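PDB 5IPW: oligopeptide ABC transporter, periplasmic oligopeptide-binding protein, putative from Thermotoga maritima MSB8, which probably binds oligopeptides in the periplasm and hands them to an ABC transporter for import. Local coordinates for residues V82-W87 / F113-G118; K100-L105 / L177-V182; P259-V264 / Q270-D275. One frame throughout, in Å; residues are numbered along the deposited sequence.

Contact 1: residues V82-W87 / F113-G118; sequences VKLAFW and FHLRKG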
# COMPACT_ATOMS: atom_id res chain seq x y z
N VAL A 82 2.62 6.40 13.17
CA VAL A 82 2.70 5.33 14.16
C VAL A 82 1.36 4.60 14.22
O VAL A 82 0.30 5.19 14.01
CB VAL A 82 3.10 5.86 15.56
CG1 VAL A 82 4.51 6.43 15.53
CG2 VAL A 82 2.11 6.90 16.07
N LYS A 83 1.44 3.31 14.53
CA LYS A 83 0.29 2.42 14.49
C LYS A 83 0.18 1.69 15.81
O LYS A 83 1.16 1.57 16.54
CB LYS A 83 0.45 1.41 13.34
CG LYS A 83 0.91 2.03 12.02
CD LYS A 83 -0.14 2.96 11.44
CE LYS A 83 0.35 3.65 10.18
NZ LYS A 83 -0.60 4.70 9.73
N LEU A 84 -1.02 1.19 16.13
CA LEU A 84 -1.19 0.30 17.27
C LEU A 84 -0.37 -0.94 16.99
O LEU A 84 0.29 -1.48 17.86
CB LEU A 84 -2.65 -0.08 17.46
CG LEU A 84 -3.55 1.03 17.99
CD1 LEU A 84 -4.99 0.57 18.05
CD2 LEU A 84 -3.10 1.49 19.37
N ALA A 85 -0.44 -1.39 15.75
CA ALA A 85 0.39 -2.48 15.30
C ALA A 85 0.80 -2.20 13.87
O ALA A 85 -0.03 -1.84 13.03
CB ALA A 85 -0.37 -3.79 15.39
N PHE A 86 2.09 -2.35 13.59
CA PHE A 86 2.63 -2.06 12.27
C PHE A 86 2.51 -3.26 11.38
O PHE A 86 2.38 -4.40 11.85
CB PHE A 86 4.11 -1.67 12.36
CG PHE A 86 4.35 -0.36 13.04
CD1 PHE A 86 4.28 0.83 12.32
CD2 PHE A 86 4.65 -0.30 14.38
CE1 PHE A 86 4.51 2.04 12.94
CE2 PHE A 86 4.89 0.92 15.00
CZ PHE A 86 4.81 2.09 14.28
N TRP A 87 2.56 -3.01 10.08
CA TRP A 87 2.87 -4.06 9.12
C TRP A 87 4.24 -4.59 9.49
O TRP A 87 5.08 -3.86 10.02
CB TRP A 87 2.95 -3.51 7.69
CG TRP A 87 1.66 -3.12 7.03
CD1 TRP A 87 1.37 -1.91 6.48
CD2 TRP A 87 0.51 -3.95 6.83
NE1 TRP A 87 0.10 -1.93 5.95
CE2 TRP A 87 -0.45 -3.16 6.15
CE3 TRP A 87 0.19 -5.27 7.15
CZ2 TRP A 87 -1.71 -3.66 5.79
CZ3 TRP A 87 -1.06 -5.77 6.80
CH2 TRP A 87 -1.99 -4.96 6.13
N PHE A 113 -7.17 -4.18 22.25
CA PHE A 113 -5.76 -3.78 22.14
C PHE A 113 -5.24 -3.39 23.51
O PHE A 113 -5.86 -2.59 24.21
CB PHE A 113 -5.60 -2.61 21.16
CG PHE A 113 -5.82 -2.98 19.73
CD1 PHE A 113 -4.80 -3.52 18.98
CD2 PHE A 113 -7.06 -2.79 19.14
CE1 PHE A 113 -5.00 -3.87 17.65
CE2 PHE A 113 -7.27 -3.13 17.81
CZ PHE A 113 -6.24 -3.67 17.07
N HIS A 114 -4.09 -3.96 23.87
CA HIS A 114 -3.46 -3.71 25.15
C HIS A 114 -2.34 -2.70 25.00
O HIS A 114 -1.34 -2.96 24.32
CB HIS A 114 -2.92 -5.01 25.74
CG HIS A 114 -3.98 -6.04 25.97
ND1 HIS A 114 -4.68 -6.12 27.16
CD2 HIS A 114 -4.47 -7.01 25.17
CE1 HIS A 114 -5.55 -7.11 27.07
NE2 HIS A 114 -5.44 -7.67 25.88
N LEU A 115 -2.51 -1.55 25.63
CA LEU A 115 -1.60 -0.43 25.48
C LEU A 115 -0.47 -0.52 26.50
O LEU A 115 -0.48 -1.38 27.38
CB LEU A 115 -2.36 0.89 25.65
CG LEU A 115 -3.59 1.06 24.76
CD1 LEU A 115 -4.15 2.46 24.93
CD2 LEU A 115 -3.27 0.79 23.30
N ARG A 116 0.48 0.40 26.37
CA ARG A 116 1.70 0.38 27.15
C ARG A 116 1.56 1.48 28.18
O ARG A 116 1.43 2.66 27.83
CB ARG A 116 2.92 0.57 26.24
CG ARG A 116 2.73 -0.02 24.84
CD ARG A 116 3.87 0.27 23.88
NE ARG A 116 4.90 -0.73 24.09
CZ ARG A 116 5.17 -1.76 23.31
NH1 ARG A 116 4.53 -1.98 22.17
NH2 ARG A 116 6.12 -2.60 23.69
N LYS A 117 1.54 1.08 29.45
CA LYS A 117 1.37 2.01 30.54
C LYS A 117 2.56 2.95 30.64
O LYS A 117 3.71 2.53 30.50
CB LYS A 117 1.19 1.24 31.86
CG LYS A 117 1.08 2.10 33.11
CD LYS A 117 0.84 1.25 34.35
CE LYS A 117 1.18 1.99 35.64
NZ LYS A 117 0.25 3.11 35.94
N GLY A 118 2.28 4.23 30.85
CA GLY A 118 3.33 5.23 31.00
C GLY A 118 3.73 5.94 29.72
O GLY A 118 4.60 6.81 29.76
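Leu84 is the hub of this contact, spreading its two methyls over Phe113 and Leu115. CD1 of Leu84 sits over the centre of the Phe113 ring, 4.0 Å from the centroid and only 12° off the ring normal, so this is a CH-pi contact made squarely on a face. The leucine side chain crosses that of Phe113 at about a right angle. Two torsions put the methyl there: CG lies anti to the carbonyl carbon of Leu84 (chi1 -72°), and CD1 is then extended from CA (chi2 176°). The other branch turns to Leu115, two residues further along the partner segment, where Leu84 CD2 meets Leu115 CD2 at 4.0 Å. In Leu115 it is the folded-back methyl, not the extended one, that does the touching.

No hydrogen bond joins 82-87 to 113-118, and the side-chain contacts behind the 145 Å² buried between them are apolar. The backbones stay well apart, with 7.8 Å between the CA atoms of Leu84 and Phe113, because strand 94-105 runs between strands 85-87 and 110-115 in the sheet. It bonds to both segments: Leu84 pairs with Ala99, and His114 with Lys100. Ile132 of helix 129-140 packs on both Leu84 and Leu115, while Val182 reaches Leu84 and Phe113. Thus all three residues are buried between the sheet and its covering elements.

Leu84 and Leu115, bridging over the middle strand, pack on helix 129-140 where it lies on the five-stranded antiparallel sheet, giving a sheet-against-helix core in a protein of solute-binding family 5.

Contact 2: residues K100-L105 / L177-V182; sequences KSWEVL and LFLLKV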
# COMPACT_ATOMS: atom_id res chain seq x y z
N LYS A 100 1.16 -3.40 22.78
CA LYS A 100 2.08 -4.52 23.02
C LYS A 100 1.46 -5.86 22.61
O LYS A 100 2.17 -6.78 22.20
CB LYS A 100 2.54 -4.54 24.47
CG LYS A 100 1.47 -4.82 25.50
CD LYS A 100 1.96 -4.46 26.89
CE LYS A 100 1.07 -5.03 27.98
NZ LYS A 100 1.87 -5.51 29.14
N SER A 101 0.14 -5.97 22.70
CA SER A 101 -0.56 -7.19 22.29
C SER A 101 -2.02 -6.90 22.07
O SER A 101 -2.56 -5.93 22.60
CB SER A 101 -0.41 -8.30 23.33
OG SER A 101 -0.89 -7.88 24.60
N TRP A 102 -2.64 -7.74 21.26
CA TRP A 102 -4.04 -7.59 20.93
C TRP A 102 -4.72 -8.94 20.92
O TRP A 102 -4.08 -9.98 21.08
CB TRP A 102 -4.22 -6.85 19.60
CG TRP A 102 -3.38 -7.39 18.48
CD1 TRP A 102 -3.80 -8.21 17.48
CD2 TRP A 102 -2.00 -7.13 18.25
NE1 TRP A 102 -2.75 -8.49 16.63
CE2 TRP A 102 -1.63 -7.84 17.08
CE3 TRP A 102 -1.03 -6.38 18.91
CZ2 TRP A 102 -0.34 -7.81 16.57
CZ3 TRP A 102 0.26 -6.36 18.41
CH2 TRP A 102 0.59 -7.07 17.25
N GLU A 103 -6.03 -8.91 20.73
CA GLU A 103 -6.86 -10.05 21.01
C GLU A 103 -8.07 -9.96 20.10
O GLU A 103 -8.74 -8.92 20.06
CB GLU A 103 -7.28 -9.98 22.47
CG GLU A 103 -7.25 -11.29 23.21
CD GLU A 103 -7.53 -11.12 24.69
OE1 GLU A 103 -7.21 -10.05 25.24
OE2 GLU A 103 -8.07 -12.07 25.29
N VAL A 104 -8.34 -11.03 19.36
CA VAL A 104 -9.50 -11.09 18.47
C VAL A 104 -10.51 -12.07 19.08
O VAL A 104 -10.21 -13.26 19.22
CB VAL A 104 -9.12 -11.59 17.07
CG1 VAL A 104 -10.28 -11.38 16.11
CG2 VAL A 104 -7.86 -10.88 16.57
N LEU A 105 -11.70 -11.56 19.42
CA LEU A 105 -12.70 -12.37 20.12
C LEU A 105 -14.05 -12.37 19.40
O LEU A 105 -14.26 -11.60 18.46
CB LEU A 105 -12.88 -11.88 21.56
CG LEU A 105 -11.62 -11.79 22.42
CD1 LEU A 105 -11.95 -11.19 23.79
CD2 LEU A 105 -10.97 -13.15 22.59
N LEU A 177 -11.49 -8.34 8.39
CA LEU A 177 -10.70 -7.39 7.62
C LEU A 177 -10.11 -6.26 8.46
O LEU A 177 -9.17 -5.61 8.03
CB LEU A 177 -11.54 -6.77 6.50
CG LEU A 177 -11.99 -7.70 5.37
CD1 LEU A 177 -12.78 -6.91 4.32
CD2 LEU A 177 -10.81 -8.42 4.72
N PHE A 178 -10.69 -6.02 9.63
CA PHE A 178 -10.25 -4.92 10.48
C PHE A 178 -8.77 -4.97 10.81
O PHE A 178 -8.12 -3.94 10.88
CB PHE A 178 -11.06 -4.89 11.77
CG PHE A 178 -10.64 -3.79 12.71
CD1 PHE A 178 -10.80 -2.46 12.35
CD2 PHE A 178 -10.07 -4.09 13.95
CE1 PHE A 178 -10.41 -1.45 13.20
CE2 PHE A 178 -9.69 -3.08 14.80
CZ PHE A 178 -9.86 -1.75 14.43
N LEU A 179 -8.24 -6.17 11.01
CA LEU A 179 -6.81 -6.32 11.31
C LEU A 179 -5.93 -5.70 10.23
O LEU A 179 -4.85 -5.21 10.54
CB LEU A 179 -6.44 -7.79 11.48
CG LEU A 179 -6.87 -8.47 12.78
CD1 LEU A 179 -6.39 -9.91 12.77
CD2 LEU A 179 -6.36 -7.75 14.02
N LEU A 180 -6.39 -5.73 8.98
CA LEU A 180 -5.65 -5.12 7.88
C LEU A 180 -5.80 -3.60 7.80
O LEU A 180 -5.08 -2.94 7.06
CB LEU A 180 -6.06 -5.75 6.55
CG LEU A 180 -5.41 -7.10 6.23
CD1 LEU A 180 -5.53 -8.12 7.35
CD2 LEU A 180 -6.03 -7.63 4.95
N LYS A 181 -6.75 -3.05 8.56
CA LYS A 181 -6.96 -1.62 8.61
C LYS A 181 -6.00 -0.96 9.58
O LYS A 181 -5.54 0.16 9.35
CB LYS A 181 -8.39 -1.31 9.04
CG LYS A 181 -9.46 -1.90 8.14
CD LYS A 181 -9.90 -0.93 7.07
CE LYS A 181 -10.73 -1.61 6.00
NZ LYS A 181 -9.89 -2.47 5.12
N VAL A 182 -5.68 -1.67 10.66
CA VAL A 182 -4.91 -1.10 11.77
C VAL A 182 -3.50 -0.63 11.40
O VAL A 182 -3.09 0.44 11.85
CB VAL A 182 -4.86 -2.09 12.96
CG1 VAL A 182 -3.95 -1.57 14.06
CG2 VAL A 182 -6.26 -2.30 13.51
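Behind Leu179, which faces Trp102 and Val104, the carbonyl oxygen of Phe178 accepts two backbone bonds: Lys181 N at 2.8 Å from Phe178 O, and a weak one from Val182 N. These bonds help coil 177-182 into a short helical turn, laid against strand 94-105 of the antiparallel sheet in this family 5 solute-binding fold. Leu179 is the residue it presents to the strand. Its CG stands anti to its own carbonyl carbon (chi1 -74°), which aims CG at the strand, and the two methyls then part, one for each partner. CD2 goes to the indole, approaching Trp102 CD1 at 4.3 Å.

Between segments the contact is entirely apolar and thin, 96 Å² in all, and Trp102 and Val104 keep some exposure while Leu179 is buried. Leu94, from the same broken strand, touches both Trp102 and Leu179 and continues the apolar patch. One residue earlier in the turn, the Phe178 ring meets Phe171 and Phe187 edge-to-face, tying the turn into an aromatic cluster. Val104 and Leu179 reach toward each other tip to tip, with Val104 CG2 lying 4.2 Å from Leu179 CD1.

Contact 3: residues P259-V264 / Q270-D275; sequences PYFWAV and QLPYID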
# COMPACT_ATOMS: atom_id res chain seq x y z
N PRO A 259 10.88 13.86 22.39
CA PRO A 259 11.65 13.40 23.54
C PRO A 259 10.91 12.37 24.40
O PRO A 259 11.54 11.75 25.25
CB PRO A 259 11.90 14.68 24.33
CG PRO A 259 10.73 15.55 24.01
CD PRO A 259 10.36 15.23 22.59
N TYR A 260 9.62 12.19 24.15
CA TYR A 260 8.81 11.18 24.84
C TYR A 260 8.52 9.96 23.97
O TYR A 260 7.60 9.19 24.27
CB TYR A 260 7.49 11.81 25.31
CG TYR A 260 7.70 12.79 26.42
CD1 TYR A 260 7.83 12.35 27.73
CD2 TYR A 260 7.82 14.15 26.17
CE1 TYR A 260 8.04 13.23 28.77
CE2 TYR A 260 8.05 15.05 27.20
CZ TYR A 260 8.16 14.58 28.51
OH TYR A 260 8.38 15.43 29.58
N PHE A 261 9.29 9.77 22.90
CA PHE A 261 9.05 8.62 22.03
C PHE A 261 9.25 7.32 22.81
O PHE A 261 10.14 7.22 23.66
CB PHE A 261 9.94 8.63 20.78
CG PHE A 261 9.46 7.70 19.71
CD1 PHE A 261 8.20 7.85 19.17
CD2 PHE A 261 10.25 6.66 19.27
CE1 PHE A 261 7.73 6.98 18.20
CE2 PHE A 261 9.80 5.79 18.29
CZ PHE A 261 8.54 5.95 17.75
N TRP A 262 8.43 6.33 22.47
CA TRP A 262 8.09 5.21 23.36
C TRP A 262 8.68 3.89 22.89
O TRP A 262 8.27 2.84 23.38
CB TRP A 262 6.57 5.07 23.46
CG TRP A 262 5.91 5.39 22.17
CD1 TRP A 262 5.45 6.61 21.77
CD2 TRP A 262 5.71 4.50 21.07
NE1 TRP A 262 4.96 6.53 20.50
CE2 TRP A 262 5.11 5.25 20.04
CE3 TRP A 262 5.98 3.15 20.86
CZ2 TRP A 262 4.76 4.69 18.82
CZ3 TRP A 262 5.64 2.59 19.64
CH2 TRP A 262 5.04 3.36 18.63
N ALA A 263 9.61 3.93 21.95
CA ALA A 263 10.27 2.72 21.49
C ALA A 263 11.76 2.86 21.69
O ALA A 263 12.29 3.95 21.66
CB ALA A 263 9.98 2.46 20.03
N VAL A 264 12.42 1.72 21.91
CA VAL A 264 13.86 1.67 22.04
C VAL A 264 14.47 0.58 21.16
O VAL A 264 13.78 -0.24 20.57
CB VAL A 264 14.29 1.42 23.50
CG1 VAL A 264 13.71 2.48 24.43
CG2 VAL A 264 13.86 0.03 23.97
N GLN A 270 16.70 5.03 23.29
CA GLN A 270 15.42 5.63 22.95
C GLN A 270 15.46 6.21 21.55
O GLN A 270 16.25 7.11 21.25
CB GLN A 270 15.05 6.75 23.94
CG GLN A 270 13.74 7.46 23.59
CD GLN A 270 13.51 8.73 24.38
OE1 GLN A 270 14.45 9.46 24.71
NE2 GLN A 270 12.24 9.03 24.67
N LEU A 271 14.58 5.71 20.69
CA LEU A 271 14.53 6.16 19.32
C LEU A 271 13.80 7.50 19.22
O LEU A 271 13.16 7.94 20.19
CB LEU A 271 13.84 5.08 18.46
CG LEU A 271 14.58 3.75 18.43
CD1 LEU A 271 13.71 2.67 17.81
CD2 LEU A 271 15.89 3.86 17.67
N PRO A 272 13.91 8.19 18.07
CA PRO A 272 14.74 7.84 16.90
C PRO A 272 16.21 8.05 17.15
O PRO A 272 16.58 8.65 18.14
CB PRO A 272 14.25 8.81 15.82
CG PRO A 272 13.68 9.96 16.57
CD PRO A 272 13.09 9.39 17.83
N TYR A 273 17.06 7.54 16.27
CA TYR A 273 18.48 7.82 16.36
C TYR A 273 18.75 9.26 15.92
O TYR A 273 19.53 9.98 16.53
CB TYR A 273 19.24 6.90 15.44
CG TYR A 273 19.30 5.45 15.86
CD1 TYR A 273 19.87 5.07 17.07
CD2 TYR A 273 18.83 4.45 15.03
CE1 TYR A 273 19.95 3.74 17.44
CE2 TYR A 273 18.92 3.12 15.38
CZ TYR A 273 19.47 2.78 16.59
OH TYR A 273 19.56 1.46 16.92
N ILE A 274 18.07 9.66 14.86
CA ILE A 274 18.28 10.95 14.21
C ILE A 274 17.58 12.08 14.99
O ILE A 274 16.42 11.96 15.37
CB ILE A 274 17.79 10.87 12.75
CG1 ILE A 274 18.61 9.81 12.01
CG2 ILE A 274 17.90 12.23 12.07
CD1 ILE A 274 18.04 9.41 10.68
N ASP A 275 18.32 13.17 15.22
CA ASP A 275 17.83 14.29 16.03
C ASP A 275 16.83 15.16 15.26
O ASP A 275 15.79 15.57 15.81
CB ASP A 275 18.99 15.16 16.49
CG ASP A 275 19.80 14.53 17.63
OD1 ASP A 275 19.29 13.63 18.33
OD2 ASP A 275 20.95 14.98 17.84
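Gln270 reaches back over 259-264 and grips its backbone with one amide nitrogen. The bond from Gln270 NE2 to Phe261 O is 3.0 Å long and nearly straight at 175°; it lands on a lone pair in the carbonyl plane, and the acceptor lies in the plane of the amide. A second bond from NE2 to Pro259 O is less certain, because the position of that oxygen is in doubt. CG anti to the backbone N (chi1 177°) and an extended chain beyond it give the amide this reach. With an alanine here, Phe261 O would probably lose its mate and the loop at 259-261 be freer to shift.

Close by, Leu271 N bonds to Ala263 O at 3.0 Å. Leu271 O sits at the edge of the Phe261 ring, and Leu271 CB lies 4.0 Å from Phe261 CD2. Pro272, after a cis peptide bond, makes the last touch of this tight part, CD to Phe261 CD2 at 4.2 Å. Beyond it 273-275 leave the partner segment, and the partly exposed Asp275 turns instead to a salt bridge with Arg257.

The bond from Leu271 N to Ala263 O flanks the single beta bridge of Val264 with Gln270: a loop doubling back on the outermost strand of a mixed sheet, 263-265, before strand 276-281 begins in another sheet.

How the contacts relate
Contacts 1 and 2 share one antiparallel sheet, the middle strand of the first contributing to the second, and His114 N and Ser101 O probably bond between them at 2.8 Å. Both are apolar, but contact 1 is fully buried, whereas contact 2 has partly exposed residues on its strand. Contact 3 belongs to a different sheet and is also buried, yet its chemistry is more polar, with the loop 270-275 held to 259-264 by backbone and amide bonds. It touches contact 1 through Val82, which packs on Trp262, but stays about 8 Å from contact 2 at the nearest atoms.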